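PDB 1STZ: heat-inducible transcription repressor hrcA homolog from Thermotoga maritima, which represses transcription of class I heat shock genes, probably the grpE-dnaK-dnaJ and groELS operons, by binding DNA, probably as a dimer. Local coordinates for the interface of chains A and B. Sequence-based numbering; all coordinates share one arbitrary frame. Chains: chain A/B, Heat-inducible transcription repressor hrcA homolog.

Contact 1 and contact 2 are neighbouring patches of one two-fold symmetric interface between chains A and B. The centres of their C-alpha atoms lie about 7 Å apart. They share A:Val170, B:Tyr159 and B:Ile161. A:Val170 comes from strand 169-177, and the two chain B residues come from strand 159-166. Contact 1 adds chain A strands 149-154 and 159-166 and the chain B loop at B:Val155. Contact 2 adds the chain A loop at A:Ala114 and chain B strand 173-177. Each patch has a twin with the chains exchanged. They are part of the surface that probably joins two copies of the repressor into a dimer.

Contact 1: the interface of chains A and B. Residues chain A 149, 151, 153, 163, 165, 170; chain B 155-156, 159, 161.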
# COMPACT_ATOMS: atom_id res chain seq x y z
N ARG A 149 22.19 20.46 -14.71
CA ARG A 149 22.75 19.58 -15.75
C ARG A 149 21.68 19.12 -16.74
O ARG A 149 20.54 18.88 -16.35
CB ARG A 149 23.36 18.35 -15.09
CG ARG A 149 24.05 17.38 -16.02
CD ARG A 149 24.79 16.30 -15.28
NE ARG A 149 25.11 15.16 -16.14
CZ ARG A 149 25.26 13.92 -15.71
NH1 ARG A 149 25.12 13.63 -14.42
NH2 ARG A 149 25.54 12.94 -16.58
N MET A 151 20.93 16.06 -19.47
CA MET A 151 21.34 14.74 -19.92
C MET A 151 20.60 14.35 -21.20
O MET A 151 19.38 14.49 -21.27
CB MET A 151 21.05 13.70 -18.83
CG MET A 151 21.81 13.90 -17.52
SD MET A 151 20.72 14.43 -16.18
CE MET A 151 20.74 16.02 -16.37
N ILE A 153 20.77 10.81 -23.08
CA ILE A 153 21.33 9.44 -23.05
C ILE A 153 20.82 8.54 -24.18
O ILE A 153 19.68 8.13 -24.18
CB ILE A 153 20.97 8.81 -21.69
CG1 ILE A 153 21.59 9.61 -20.55
CG2 ILE A 153 21.43 7.36 -21.63
CD1 ILE A 153 20.62 10.44 -19.82
N SER A 163 16.61 14.44 -19.98
CA SER A 163 16.17 14.91 -18.67
C SER A 163 17.05 16.05 -18.19
O SER A 163 18.07 16.36 -18.79
CB SER A 163 16.19 13.78 -17.63
OG SER A 163 17.45 13.13 -17.61
N LEU A 165 18.69 17.85 -14.46
CA LEU A 165 18.93 17.73 -13.04
C LEU A 165 18.62 19.08 -12.43
O LEU A 165 18.99 20.11 -12.97
CB LEU A 165 20.39 17.42 -12.75
CG LEU A 165 20.64 16.19 -11.90
CD1 LEU A 165 19.95 16.34 -10.54
CD2 LEU A 165 20.17 14.91 -12.62
N VAL A 170 15.61 14.60 -10.58
CA VAL A 170 15.62 14.45 -12.04
C VAL A 170 14.23 14.77 -12.57
O VAL A 170 13.24 14.14 -12.18
CB VAL A 170 16.02 13.01 -12.41
CG1 VAL A 170 16.13 12.84 -13.91
CG2 VAL A 170 17.33 12.63 -11.71
N VAL B 155 23.30 8.06 -13.91
CA VAL B 155 23.48 9.39 -14.46
C VAL B 155 24.52 10.15 -13.63
O VAL B 155 25.27 10.92 -14.17
CB VAL B 155 22.14 10.12 -14.49
CG1 VAL B 155 22.34 11.58 -14.57
CG2 VAL B 155 21.33 9.62 -15.67
N SER B 156 24.52 9.92 -12.33
CA SER B 156 25.58 10.38 -11.44
C SER B 156 25.67 9.39 -10.29
O SER B 156 25.01 8.33 -10.32
CB SER B 156 25.22 11.76 -10.90
OG SER B 156 24.03 11.68 -10.14
N TYR B 159 21.96 9.30 -8.78
CA TYR B 159 20.75 8.98 -9.54
C TYR B 159 20.95 8.00 -10.68
O TYR B 159 21.99 7.97 -11.30
CB TYR B 159 20.15 10.25 -10.17
CG TYR B 159 19.87 11.39 -9.22
CD1 TYR B 159 20.61 12.57 -9.28
CD2 TYR B 159 18.86 11.31 -8.27
CE1 TYR B 159 20.34 13.63 -8.43
CE2 TYR B 159 18.60 12.36 -7.42
CZ TYR B 159 19.35 13.52 -7.50
OH TYR B 159 19.11 14.56 -6.66
N ILE B 161 18.41 6.11 -14.08
CA ILE B 161 17.12 6.03 -14.71
C ILE B 161 16.84 4.57 -15.13
O ILE B 161 17.62 3.94 -15.81
CB ILE B 161 17.05 7.01 -15.92
CG1 ILE B 161 17.07 8.45 -15.44
CG2 ILE B 161 15.79 6.77 -16.74
CD1 ILE B 161 17.60 9.44 -16.45
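A:Arg149 and B:Val155 lie alongside each other with their side chains running in opposite directions. The arginine chain is extended from CG to NE, with CG anti to the backbone N (chi1 -177°). This carries the guanidinium across to the chain B loop. Its NH1 donates a hydrogen bond of 2.7 Å to the backbone O of B:Val155, with an angle of 158° at the hydrogen. The oxygen lies in the guanidinium plane, at its edge. Seen from the oxygen, the donor stands above the carbonyl plane and not on a lone pair. NH2 adds a weak bond to the same oxygen. CG of A:Met151 covers one face of the guanidinium, towards the rim, which probably limits its rotation.

The CG1 methyl of B:Val155 points into chain A. It meets SD of A:Met151 at 3.6 Å, where the methionine runs roughly perpendicular to the valine. The methionine is bent at chi2 and chi3, and this turns its sulfur towards the valine.

B:Tyr159 offers its ring to two chain A side chains. CG2 of A:Val170 sits over one ring face, 3.8 Å above the plane and towards the rim. CD1 of A:Leu165 touches ring atom CE1 of B:Tyr159 at 3.5 Å, and the leucine meets the ring at a slant. Farther along, CD1 of B:Ile161 makes a loose contact with OG of A:Ser163 at 3.9 Å.

The patch is a mainly apolar strand-and-loop interface, with a strong arginine-to-carbonyl hydrogen bond beside the apolar contacts. It probably helps to hold the HrcA dimer together.

Contact 2: the interface of chains A and B. Residues chain A 114-115, 170, 173; chain B 159, 161, 175-176.
The backbone N of A:Ala114, in a chain A loop, donates a hydrogen bond of 3.1 Å to the backbone O of B:Pro175 in strand 173-177, with an angle of 147° at the hydrogen and the donor above the carbonyl plane, away from the lone-pair directions.

The pyrrolidine ring of B:Pro175 is the main apolar group here. Its CB meets CB of A:Val170 at 3.7 Å, and its CG touches CB of A:Asp115. CG also meets CG2 of A:Val173 at 3.4 Å, a tight contact. The valine and proline side chains lie antiparallel there. In A:Val173, CG1 is anti to the backbone N (chi1 -166°), and CG2, beside that N, is the methyl that meets the proline.

The CB methyl of A:Ala114 touches CD2 of B:Tyr159 at 3.6 Å. It also packs against the backbone of B:Ile176. The tyrosine ring thus meets this methyl as well as A:Val170. A serine in place of B:Tyr159 would probably leave the A:Ala114 methyl and the A:Val170 CG2 methyl without the ring they pack on, opening a gap between chain B strand 159-166 and these two chain A residues.

Water 1 links the backbone N atoms of A:Ala114 and A:Asp115 to the O of B:Pro175, at 2.7 Å from that oxygen and 3.1 Å from the N of A:Asp115.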
# COMPACT_ATOMS: atom_id res chain seq x y z
N ALA A 114 13.22 9.65 -7.53
CA ALA A 114 14.06 10.83 -7.66
C ALA A 114 13.41 11.97 -8.48
O ALA A 114 14.01 13.00 -8.66
CB ALA A 114 15.40 10.42 -8.31
N ASP A 115 12.19 11.77 -8.97
CA ASP A 115 11.46 12.78 -9.75
C ASP A 115 10.52 13.49 -8.78
O ASP A 115 9.59 12.88 -8.26
CB ASP A 115 10.66 12.10 -10.88
CG ASP A 115 9.91 13.10 -11.80
OD1 ASP A 115 9.77 14.30 -11.49
OD2 ASP A 115 9.42 12.73 -12.90
N VAL A 170 15.61 14.60 -10.58
CA VAL A 170 15.62 14.45 -12.04
C VAL A 170 14.23 14.77 -12.57
O VAL A 170 13.24 14.14 -12.18
CB VAL A 170 16.02 13.01 -12.41
CG1 VAL A 170 16.13 12.84 -13.91
CG2 VAL A 170 17.33 12.63 -11.71
N VAL A 173 11.79 13.96 -17.49
CA VAL A 173 12.28 12.74 -18.11
C VAL A 173 11.40 12.37 -19.31
O VAL A 173 10.19 12.18 -19.18
CB VAL A 173 12.39 11.57 -17.12
CG1 VAL A 173 13.21 10.45 -17.71
CG2 VAL A 173 13.05 12.02 -15.85
N TYR B 159 21.96 9.30 -8.78
CA TYR B 159 20.75 8.98 -9.54
C TYR B 159 20.95 8.00 -10.68
O TYR B 159 21.99 7.97 -11.30
CB TYR B 159 20.15 10.25 -10.17
CG TYR B 159 19.87 11.39 -9.22
CD1 TYR B 159 20.61 12.57 -9.28
CD2 TYR B 159 18.86 11.31 -8.27
CE1 TYR B 159 20.34 13.63 -8.43
CE2 TYR B 159 18.60 12.36 -7.42
CZ TYR B 159 19.35 13.52 -7.50
OH TYR B 159 19.11 14.56 -6.66
N ILE B 161 18.41 6.11 -14.08
CA ILE B 161 17.12 6.03 -14.71
C ILE B 161 16.84 4.57 -15.13
O ILE B 161 17.62 3.94 -15.81
CB ILE B 161 17.05 7.01 -15.92
CG1 ILE B 161 17.07 8.45 -15.44
CG2 ILE B 161 15.79 6.77 -16.74
CD1 ILE B 161 17.60 9.44 -16.45
N PRO B 175 13.16 7.76 -12.72
CA PRO B 175 14.38 8.20 -12.04
C PRO B 175 14.42 7.65 -10.60
O PRO B 175 13.41 7.68 -9.89
CB PRO B 175 14.28 9.72 -12.07
CG PRO B 175 13.21 10.03 -13.05
CD PRO B 175 12.27 8.88 -13.05
N ILE B 176 15.58 7.15 -10.19
CA ILE B 176 15.74 6.50 -8.89
C ILE B 176 16.93 7.11 -8.15
O ILE B 176 17.99 7.30 -8.72
CB ILE B 176 15.91 4.97 -9.10
CG1 ILE B 176 14.62 4.38 -9.67
CG2 ILE B 176 16.30 4.25 -7.80
CD1 ILE B 176 14.72 2.93 -10.00
O HOH W 1 11.01 9.01 -9.84